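Local coordinates for protein cytochrome (Paracoccus pantotrophus, PDB 2XTS) that serves as the c-type cytochrome subunit, SoxD, of the sulfane dehydrogenase SoxCD, which oxidises protein-bound sulfur, and probably carries electrons on its haem c, at the interface of chains B and A. Residues are numbered along the deposited sequence; one frame, centred on the assembly and turned at random. Chains: chain A, Cytochrome; chain B, Sulfite dehydrogenase.

Contact 1: the interface of chains B and A. Residues chain B 233-238; chain A 20-24, 26.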
ATOM      1  N   TYR B 233      -3.337  34.991  -5.995  1.00  9.88           N
ATOM      2  CA  TYR B 233      -2.802  36.320  -5.704  1.00 10.39           C
ATOM      3  C   TYR B 233      -1.792  36.716  -6.784  1.00 10.07           C
ATOM      4  O   TYR B 233      -1.335  35.884  -7.591  1.00 10.42           O
ATOM      5  CB  TYR B 233      -2.165  36.328  -4.287  1.00 10.37           C
ATOM      6  CG  TYR B 233      -3.110  35.963  -3.179  1.00 11.63           C
ATOM      7  CD1 TYR B 233      -4.018  36.865  -2.689  1.00 14.60           C
ATOM      8  CD2 TYR B 233      -3.068  34.738  -2.597  1.00 13.05           C
ATOM      9  CE1 TYR B 233      -4.905  36.525  -1.681  1.00 15.57           C
ATOM     10  CE2 TYR B 233      -3.941  34.394  -1.589  1.00 13.03           C
ATOM     11  CZ  TYR B 233      -4.847  35.283  -1.121  1.00 12.68           C
ATOM     12  OH  TYR B 233      -5.702  34.887  -0.114  1.00 12.96           O
ATOM     13  N   ASP B 234      -1.422  37.994  -6.777  1.00 10.75           N
ATOM     14  CA  ASP B 234      -0.462  38.523  -7.746  1.00 11.41           C
ATOM     15  C   ASP B 234       0.978  38.435  -7.276  1.00 11.37           C
ATOM     16  O   ASP B 234       1.896  38.714  -8.021  1.00 12.55           O
ATOM     17  CB  ASP B 234      -0.838  39.955  -8.193  1.00 11.95           C
ATOM     18  CG  ASP B 234      -0.802  40.977  -7.064  1.00 14.30           C
ATOM     19  OD1 ASP B 234      -0.511  40.629  -5.893  1.00 17.79           O
ATOM     20  OD2 ASP B 234      -1.078  42.165  -7.371  1.00 19.58           O
ATOM     21  N   LYS B 235       1.160  37.983  -6.040  1.00 11.10           N
ATOM     22  CA  LYS B 235       2.483  37.846  -5.411  1.00 10.98           C
ATOM     23  C   LYS B 235       2.412  36.785  -4.331  1.00 10.05           C
ATOM     24  O   LYS B 235       1.328  36.421  -3.913  1.00  9.97           O
ATOM     25  CB  LYS B 235       2.972  39.155  -4.793  1.00 12.01           C
ATOM     26  CG  LYS B 235       2.055  39.768  -3.807  1.00 15.38           C
ATOM     27  CD  LYS B 235       2.570  41.124  -3.345  1.00 19.08           C
ATOM     28  CE  LYS B 235       2.808  42.102  -4.505  1.00 21.66           C
ATOM     29  NZ  LYS B 235       2.935  43.562  -4.137  1.00 25.96           N
ATOM     30  N   ALA B 236       3.569  36.306  -3.882  1.00 10.00           N
ATOM     31  CA  ALA B 236       3.631  35.327  -2.829  1.00  9.46           C
ATOM     32  C   ALA B 236       3.098  35.950  -1.542  1.00  8.89           C
ATOM     33  O   ALA B 236       3.310  37.137  -1.282  1.00  9.74           O
ATOM     34  CB  ALA B 236       5.065  34.849  -2.650  1.00 10.40           C
ATOM     35  N   VAL B 237       2.446  35.158  -0.710  1.00  8.75           N
ATOM     36  CA  VAL B 237       1.955  35.676   0.546  1.00  8.14           C
ATOM     37  C   VAL B 237       3.100  35.939   1.548  1.00  8.17           C
ATOM     38  O   VAL B 237       3.046  36.876   2.327  1.00  8.57           O
ATOM     39  CB  VAL B 237       0.898  34.713   1.140  1.00  8.88           C
ATOM     40  CG1 VAL B 237       0.512  35.120   2.553  1.00  9.77           C
ATOM     41  CG2 VAL B 237      -0.304  34.622   0.191  1.00  9.94           C
ATOM     42  N   GLU B 238       4.137  35.102   1.493  1.00  7.65           N
ATOM     43  CA  GLU B 238       5.266  35.147   2.447  0.50  7.41           C
ATOM     44  C   GLU B 238       4.738  34.898   3.854  1.00  7.69           C
ATOM     45  O   GLU B 238       4.906  35.679   4.801  1.00  8.03           O
ATOM     46  CB  GLU B 238       6.095  36.422   2.331  0.50  7.80           C
ATOM     47  CG  GLU B 238       6.545  36.712   0.905  0.50  7.05           C
ATOM     48  CD  GLU B 238       7.700  35.866   0.414  0.50  9.24           C
ATOM     49  OE1 GLU B 238       7.786  34.666   0.743  0.50  9.60           O
ATOM     50  OE2 GLU B 238       8.518  36.433  -0.330  0.50  8.36           O
TER
ATOM     51  N   ALA A  20      -5.534  36.142   4.886  1.00 10.37           N
ATOM     52  CA  ALA A  20      -4.127  36.275   4.572  1.00 10.14           C
ATOM     53  C   ALA A  20      -3.766  37.733   4.389  1.00 10.05           C
ATOM     54  O   ALA A  20      -4.566  38.532   3.887  1.00 11.77           O
ATOM     55  CB  ALA A  20      -3.773  35.477   3.334  1.00 11.14           C
ATOM     56  N   VAL A  21      -2.558  38.083   4.811  1.00  9.77           N
ATOM     57  CA  VAL A  21      -2.016  39.425   4.623  1.00  9.23           C
ATOM     58  C   VAL A  21      -0.707  39.293   3.884  1.00  9.33           C
ATOM     59  O   VAL A  21       0.187  38.550   4.324  1.00  9.94           O
ATOM     60  CB  VAL A  21      -1.800  40.170   5.957  1.00  9.75           C
ATOM     61  CG1 VAL A  21      -1.273  41.595   5.680  1.00 11.00           C
ATOM     62  CG2 VAL A  21      -3.115  40.192   6.777  1.00 11.27           C
ATOM     63  N   LEU A  22      -0.619  39.978   2.751  1.00  9.72           N
ATOM     64  CA  LEU A  22       0.597  39.954   1.949  1.00  9.67           C
ATOM     65  C   LEU A  22       1.539  41.094   2.374  1.00  9.85           C
ATOM     66  O   LEU A  22       1.105  42.004   3.048  1.00  9.68           O
ATOM     67  CB  LEU A  22       0.234  39.995   0.467  1.00 10.65           C
ATOM     68  CG  LEU A  22      -0.516  38.723  -0.012  1.00 12.53           C
ATOM     69  CD1 LEU A  22      -2.001  38.760   0.273  1.00 16.53           C
ATOM     70  CD2 LEU A  22      -0.265  38.411  -1.486  1.00 17.78           C
ATOM     71  N   PRO A  23       2.835  41.029   2.003  1.00 10.09           N
ATOM     72  CA  PRO A  23       3.807  41.997   2.539  1.00 11.17           C
ATOM     73  C   PRO A  23       3.502  43.452   2.227  1.00 11.56           C
ATOM     74  O   PRO A  23       3.884  44.332   2.996  1.00 12.77           O
ATOM     75  CB  PRO A  23       5.140  41.554   1.920  1.00 10.79           C
ATOM     76  CG  PRO A  23       4.930  40.080   1.689  1.00 11.58           C
ATOM     77  CD  PRO A  23       3.498  39.932   1.283  1.00 10.54           C
ATOM     78  N   ASP A  24       2.791  43.692   1.133  1.00 11.34           N
ATOM     79  CA  ASP A  24       2.372  45.037   0.733  1.00 12.19           C
ATOM     80  C   ASP A  24       1.092  45.522   1.418  1.00 12.32           C
ATOM     81  O   ASP A  24       0.601  46.610   1.088  1.00 13.64           O
ATOM     82  CB  ASP A  24       2.211  45.087  -0.797  1.00 12.70           C
ATOM     83  CG  ASP A  24       1.077  44.202  -1.321  1.00 14.54           C
ATOM     84  OD1 ASP A  24       0.430  43.487  -0.532  1.00 15.88           O
ATOM     85  OD2 ASP A  24       0.820  44.247  -2.548  1.00 18.33           O
ATOM     86  N   GLN A  26      -1.953  44.036   1.309  1.00 11.24           N
ATOM     87  CA  GLN A  26      -3.177  43.425   0.793  1.00 11.63           C
ATOM     88  C   GLN A  26      -3.698  42.469   1.876  1.00 11.58           C
ATOM     89  O   GLN A  26      -2.942  41.651   2.400  1.00 11.40           O
ATOM     90  CB  GLN A  26      -2.922  42.615  -0.474  1.00 12.57           C
ATOM     91  CG  GLN A  26      -2.618  43.361  -1.761  1.00 15.68           C
ATOM     92  CD  GLN A  26      -2.406  42.373  -2.909  1.00 18.31           C
ATOM     93  OE1 GLN A  26      -3.275  41.538  -3.193  1.00 20.39           O
ATOM     94  NE2 GLN A  26      -1.231  42.426  -3.534  1.00 20.65           N
TER
HETATM   95  O   HOH W   1       2.695  37.921   4.827  1.00 10.36           O
HETATM   96  O   HOH W   2      -3.535  39.600  -5.233  1.00 16.09           O

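Contact 2: the interface of chains B and A. Residues chain B 238-240, 243-244; chain A 82-85, 88, 146.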
ATOM      1  N   GLU B 238       4.137  35.102   1.493  1.00  7.65           N
ATOM      2  CA  GLU B 238       5.266  35.147   2.447  0.50  7.41           C
ATOM      3  C   GLU B 238       4.738  34.898   3.854  1.00  7.69           C
ATOM      4  O   GLU B 238       4.906  35.679   4.801  1.00  8.03           O
ATOM      5  CB  GLU B 238       6.095  36.422   2.331  0.50  7.80           C
ATOM      6  CG  GLU B 238       6.545  36.712   0.905  0.50  7.05           C
ATOM      7  CD  GLU B 238       7.700  35.866   0.414  0.50  9.24           C
ATOM      8  OE1 GLU B 238       7.786  34.666   0.743  0.50  9.60           O
ATOM      9  OE2 GLU B 238       8.518  36.433  -0.330  0.50  8.36           O
ATOM     10  N   SER B 239       4.057  33.776   3.955  1.00  7.50           N
ATOM     11  CA  SER B 239       3.500  33.297   5.190  1.00  6.76           C
ATOM     12  C   SER B 239       4.553  32.763   6.163  1.00  7.08           C
ATOM     13  O   SER B 239       5.731  32.635   5.828  1.00  6.98           O
ATOM     14  CB  SER B 239       2.519  32.197   4.860  1.00  8.22           C
ATOM     15  OG  SER B 239       3.254  31.123   4.291  1.00 10.99           O
ATOM     16  N   ARG B 240       4.131  32.452   7.377  1.00  6.94           N
ATOM     17  CA  ARG B 240       5.056  31.987   8.418  1.00  6.89           C
ATOM     18  C   ARG B 240       5.876  30.781   7.964  1.00  6.81           C
ATOM     19  O   ARG B 240       7.084  30.697   8.235  1.00  7.16           O
ATOM     20  CB  ARG B 240       4.271  31.710   9.706  1.00  7.22           C
ATOM     21  CG  ARG B 240       5.101  31.398  10.943  1.00  6.66           C
ATOM     22  CD  ARG B 240       5.382  29.939  11.161  1.00  8.07           C
ATOM     23  NE  ARG B 240       6.058  29.762  12.425  1.00  7.62           N
ATOM     24  CZ  ARG B 240       6.116  28.627  13.115  1.00  7.99           C
ATOM     25  NH1 ARG B 240       5.555  27.522  12.656  1.00  8.76           N
ATOM     26  NH2 ARG B 240       6.745  28.601  14.270  1.00  8.50           N
ATOM     27  N   THR B 243       8.811  31.917   5.620  1.00  6.94           N
ATOM     28  CA  THR B 243       9.638  33.042   6.061  1.00  6.63           C
ATOM     29  C   THR B 243      10.395  32.624   7.325  1.00  6.55           C
ATOM     30  O   THR B 243      11.601  32.359   7.298  1.00  7.31           O
ATOM     31  CB  THR B 243       8.795  34.332   6.307  1.00  7.27           C
ATOM     32  OG1 THR B 243       7.703  34.042   7.205  1.00  8.14           O
ATOM     33  CG2 THR B 243       8.229  34.880   4.998  1.00  8.19           C
ATOM     34  N   SER B 244       9.686  32.532   8.433  1.00  7.29           N
ATOM     35  CA  SER B 244      10.265  32.026   9.657  1.00  6.52           C
ATOM     36  C   SER B 244      10.811  30.614   9.470  1.00  6.97           C
ATOM     37  O   SER B 244      11.908  30.302   9.915  1.00  7.25           O
ATOM     38  CB  SER B 244       9.219  32.023  10.770  1.00  7.34           C
ATOM     39  OG  SER B 244       9.773  31.512  11.968  1.00  8.24           O
TER
ATOM     40  N   TYR A  82      15.140  38.072  12.465  1.00  7.44           N
ATOM     41  CA  TYR A  82      15.096  37.223  11.289  1.00  7.18           C
ATOM     42  C   TYR A  82      13.913  37.423  10.359  1.00  7.00           C
ATOM     43  O   TYR A  82      14.078  37.269   9.155  1.00  7.75           O
ATOM     44  CB  TYR A  82      15.139  35.760  11.715  1.00  7.68           C
ATOM     45  CG  TYR A  82      15.311  34.745  10.609  1.00  7.61           C
ATOM     46  CD1 TYR A  82      16.477  34.698   9.867  1.00  7.82           C
ATOM     47  CD2 TYR A  82      14.336  33.817  10.333  1.00  7.23           C
ATOM     48  CE1 TYR A  82      16.666  33.748   8.871  1.00  7.17           C
ATOM     49  CE2 TYR A  82      14.505  32.866   9.333  1.00  6.75           C
ATOM     50  CZ  TYR A  82      15.681  32.826   8.595  1.00  6.62           C
ATOM     51  OH  TYR A  82      15.903  31.875   7.626  1.00  8.18           O
ATOM     52  N   TRP A  83      12.728  37.715  10.870  1.00  7.76           N
ATOM     53  CA  TRP A  83      11.582  37.752   9.951  1.00  7.77           C
ATOM     54  C   TRP A  83      11.668  38.945   9.016  1.00  8.07           C
ATOM     55  O   TRP A  83      12.089  40.034   9.413  1.00  8.67           O
ATOM     56  CB  TRP A  83      10.249  37.839  10.693  1.00  7.59           C
ATOM     57  CG  TRP A  83       9.835  36.617  11.458  1.00  7.25           C
ATOM     58  CD1 TRP A  83      10.634  35.693  12.065  1.00  8.18           C
ATOM     59  CD2 TRP A  83       8.504  36.211  11.708  1.00  8.16           C
ATOM     60  NE1 TRP A  83       9.877  34.750  12.698  1.00  8.38           N
ATOM     61  CE2 TRP A  83       8.560  35.047  12.494  1.00  7.38           C
ATOM     62  CE3 TRP A  83       7.264  36.721  11.358  1.00  8.67           C
ATOM     63  CZ2 TRP A  83       7.423  34.369  12.876  1.00  7.54           C
ATOM     64  CZ3 TRP A  83       6.138  36.068  11.781  1.00  9.53           C
ATOM     65  CH2 TRP A  83       6.223  34.917  12.539  1.00  8.98           C
ATOM     66  N   PRO A  84      11.216  38.764   7.774  1.00  7.51           N
ATOM     67  CA  PRO A  84      11.330  39.868   6.815  1.00  7.94           C
ATOM     68  C   PRO A  84      10.202  40.877   6.848  1.00  7.85           C
ATOM     69  O   PRO A  84      10.465  42.031   6.545  1.00  8.68           O
ATOM     70  CB  PRO A  84      11.385  39.139   5.459  1.00  7.69           C
ATOM     71  CG  PRO A  84      10.638  37.869   5.681  1.00  7.37           C
ATOM     72  CD  PRO A  84      10.945  37.468   7.108  1.00  7.66           C
ATOM     73  N   TYR A  85       8.982  40.441   7.165  1.00  8.07           N
ATOM     74  CA  TYR A  85       7.780  41.250   6.972  1.00  8.43           C
ATOM     75  C   TYR A  85       6.866  41.245   8.189  1.00  7.65           C
ATOM     76  O   TYR A  85       6.601  40.195   8.781  1.00  8.79           O
ATOM     77  CB  TYR A  85       6.948  40.757   5.760  1.00  8.80           C
ATOM     78  CG  TYR A  85       7.768  40.674   4.490  1.00  9.44           C
ATOM     79  CD1 TYR A  85       8.376  41.803   3.966  1.00 10.78           C
ATOM     80  CD2 TYR A  85       8.007  39.452   3.861  1.00  9.05           C
ATOM     81  CE1 TYR A  85       9.190  41.720   2.838  1.00 11.36           C
ATOM     82  CE2 TYR A  85       8.824  39.357   2.741  1.00  9.66           C
ATOM     83  CZ  TYR A  85       9.400  40.497   2.230  1.00 10.60           C
ATOM     84  OH  TYR A  85      10.220  40.408   1.132  1.00 13.56           O
ATOM     85  N   THR A  88       3.428  38.997   8.052  1.00  7.51           N
ATOM     86  CA  THR A  88       3.434  37.610   8.495  1.00  7.37           C
ATOM     87  C   THR A  88       3.084  37.516   9.984  1.00  7.45           C
ATOM     88  O   THR A  88       2.448  36.561  10.423  1.00  8.16           O
ATOM     89  CB  THR A  88       4.824  37.006   8.281  1.00  7.47           C
ATOM     90  OG1 THR A  88       5.329  37.393   6.997  1.00  7.81           O
ATOM     91  CG2 THR A  88       4.785  35.497   8.383  1.00  9.21           C
ATOM     92  N   PHE A 146      16.749  37.628   2.655  1.00  7.45           N
ATOM     93  CA  PHE A 146      16.383  36.415   1.940  1.00  7.43           C
ATOM     94  C   PHE A 146      16.550  36.560   0.447  1.00  7.38           C
ATOM     95  O   PHE A 146      16.399  37.649  -0.122  1.00  9.57           O
ATOM     96  CB  PHE A 146      14.913  36.063   2.230  1.00  7.60           C
ATOM     97  CG  PHE A 146      14.631  35.869   3.679  1.00  7.55           C
ATOM     98  CD1 PHE A 146      14.425  36.948   4.499  1.00  7.87           C
ATOM     99  CD2 PHE A 146      14.667  34.609   4.238  1.00  7.29           C
ATOM    100  CE1 PHE A 146      14.235  36.769   5.847  1.00  8.19           C
ATOM    101  CE2 PHE A 146      14.438  34.415   5.578  1.00  7.75           C
ATOM    102  CZ  PHE A 146      14.248  35.492   6.391  1.00  7.79           C
TER
HETATM  103  O   HOH W   3      11.796  32.705  14.038  1.00 10.74           O

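Contact 1: the interface of chains B and A
B:Lys235 reaches across from the molybdenum subunit to the cytochrome, in a part of the SoxCD interface where a polar cluster sits beside a leucine packed against chain B. Its CG sits in the crowded position between the backbone N and the carbonyl carbon (chi1 56°) and lies 3.6 Å from the CD2 methyl of A:Leu22. CD passes the carboxyl carbon CG of A:Asp24 at 4.0 Å. The chain bends (chi3 56°), so that CE and the terminal amine NZ turn onto the carboxylate. NZ forms a salt bridge and hydrogen bond of 2.7 Å with A:Asp24 OD2, arriving from above the carboxylate plane.

The same OD2 takes a second donor, the amide NE2 of A:Gln26, through its syn lone pair. OD1 of A:Asp24 accepts the backbone N of A:Gln26, so the carboxylate clamps its own loop. NE2 of A:Gln26 also reaches to OD1 of B:Asp234, an almost straight bond of 3.1 Å (173° at H) that meets the syn lone pair of this oxygen, in the amide plane, with carboxylate and amide planes nearly perpendicular. The lysine, if charged, and the shared amide are likely to ease repulsion between the two carboxylates. An alanine at A:Asp24 lacks both oxygens and would probably leave B:Lys235 NZ without its anchor and the A:Gln26 backbone and amide less firmly held.

Beside this cluster A:Leu22, CG anti to the carbonyl carbon, pushes both methyls into chain B: CD1 is 4.1 Å from B:Tyr233 CD1, while CG rests on B:Val237. A:Pro23 packs its CG on B:Glu238 CG at 3.8 Å. Water 1 joins the carbonyl O of A:Val21 to those of B:Val237 and B:Glu238; water 2 links A:Gln26 OE1 to the backbone N of B:Asp234. On chain B the site spans the end of strand 227-233 and the following loop; on chain A, the N-terminal, haem c-carrying part of the longer SoxD, it is the loop after helix 11-17.

Contact 2: the interface of chains B and A
A direct hydrogen bond across this part of the SoxCD interface runs from the hydroxyl OG1 of A:Thr88 to the carbonyl O of B:Glu238, 2.8 Å long. The donor lies nearly along the C=O axis (178°). OG1 is anti to the carbonyl carbon of its own residue, which leaves the CG2 methyl anti to the backbone N (OG1 chi1 -43°). Within chain B, OG1 of B:Thr243 donates to the carbonyl O of B:Ser239 from above the carbonyl plane, bracing the turn that A:Thr88 meets. The two threonines also point tip to tip, the CG2 methyl of A:Thr88 against the B:Thr243 hydroxyl.

Apolar contacts surround these bonds. CG2 of A:Thr88 lies 3.5 Å from CA of B:Arg240. CB and CG2 of B:Thr243 rest on the A:Pro84 ring, CB being 3.9 Å from CD. Beside them the stem of B:Glu238 runs by CD2 and CE2 of the A:Tyr85 ring, its CB 3.9 Å from CD2, and A:Pro84 CB lies over one face of that ring, toward the rim. B:Ser244 lays its CB over one face of the haem-binding indole of A:Trp83, near the rim and 3.5 Å from CE2. CG of B:Arg240 touches CH2 of the same indole at 4.0 Å. B:Arg240, B:Ser244 and A:Trp83 all belong to the haem c site, so the packing here borders the cofactor.

A water bridge completes the contact. OG of B:Ser244 is anti to the backbone N (chi1 179°), turned toward the pyrrole side. The indole N-H is directed to water 3, in plane at the ring edge, and NE1 and OG of B:Ser244 are each 3.1 Å from that water, which links the subunits.

Chain A contributes the loop 82-85 and the first turn of helix 86-96, with A:Phe146 of strand 146-148 against A:Tyr82; chain B contributes the 3-10 helix 240-242 and the loops flanking it.

Contact 1 and contact 2 are neighbours in one continuous interface, the centres of their C-alpha atoms about 11 Å apart. B:Glu238 belongs to both, so a single stretch of chain B, from the end of strand 227-233 through the 3-10 helix 240-242 to B:Ser244, serves the two. Chain A answers with segments far apart in sequence: an early loop in contact 1, and the haem-side loop with helix 86-96 in contact 2. Contact 1 supplies the charged anchoring, contact 2 mainly close packing beside the haem. Together they are likely to fix the cytochrome's orientation, holding its haem edge against the molybdenum subunit for electron transfer.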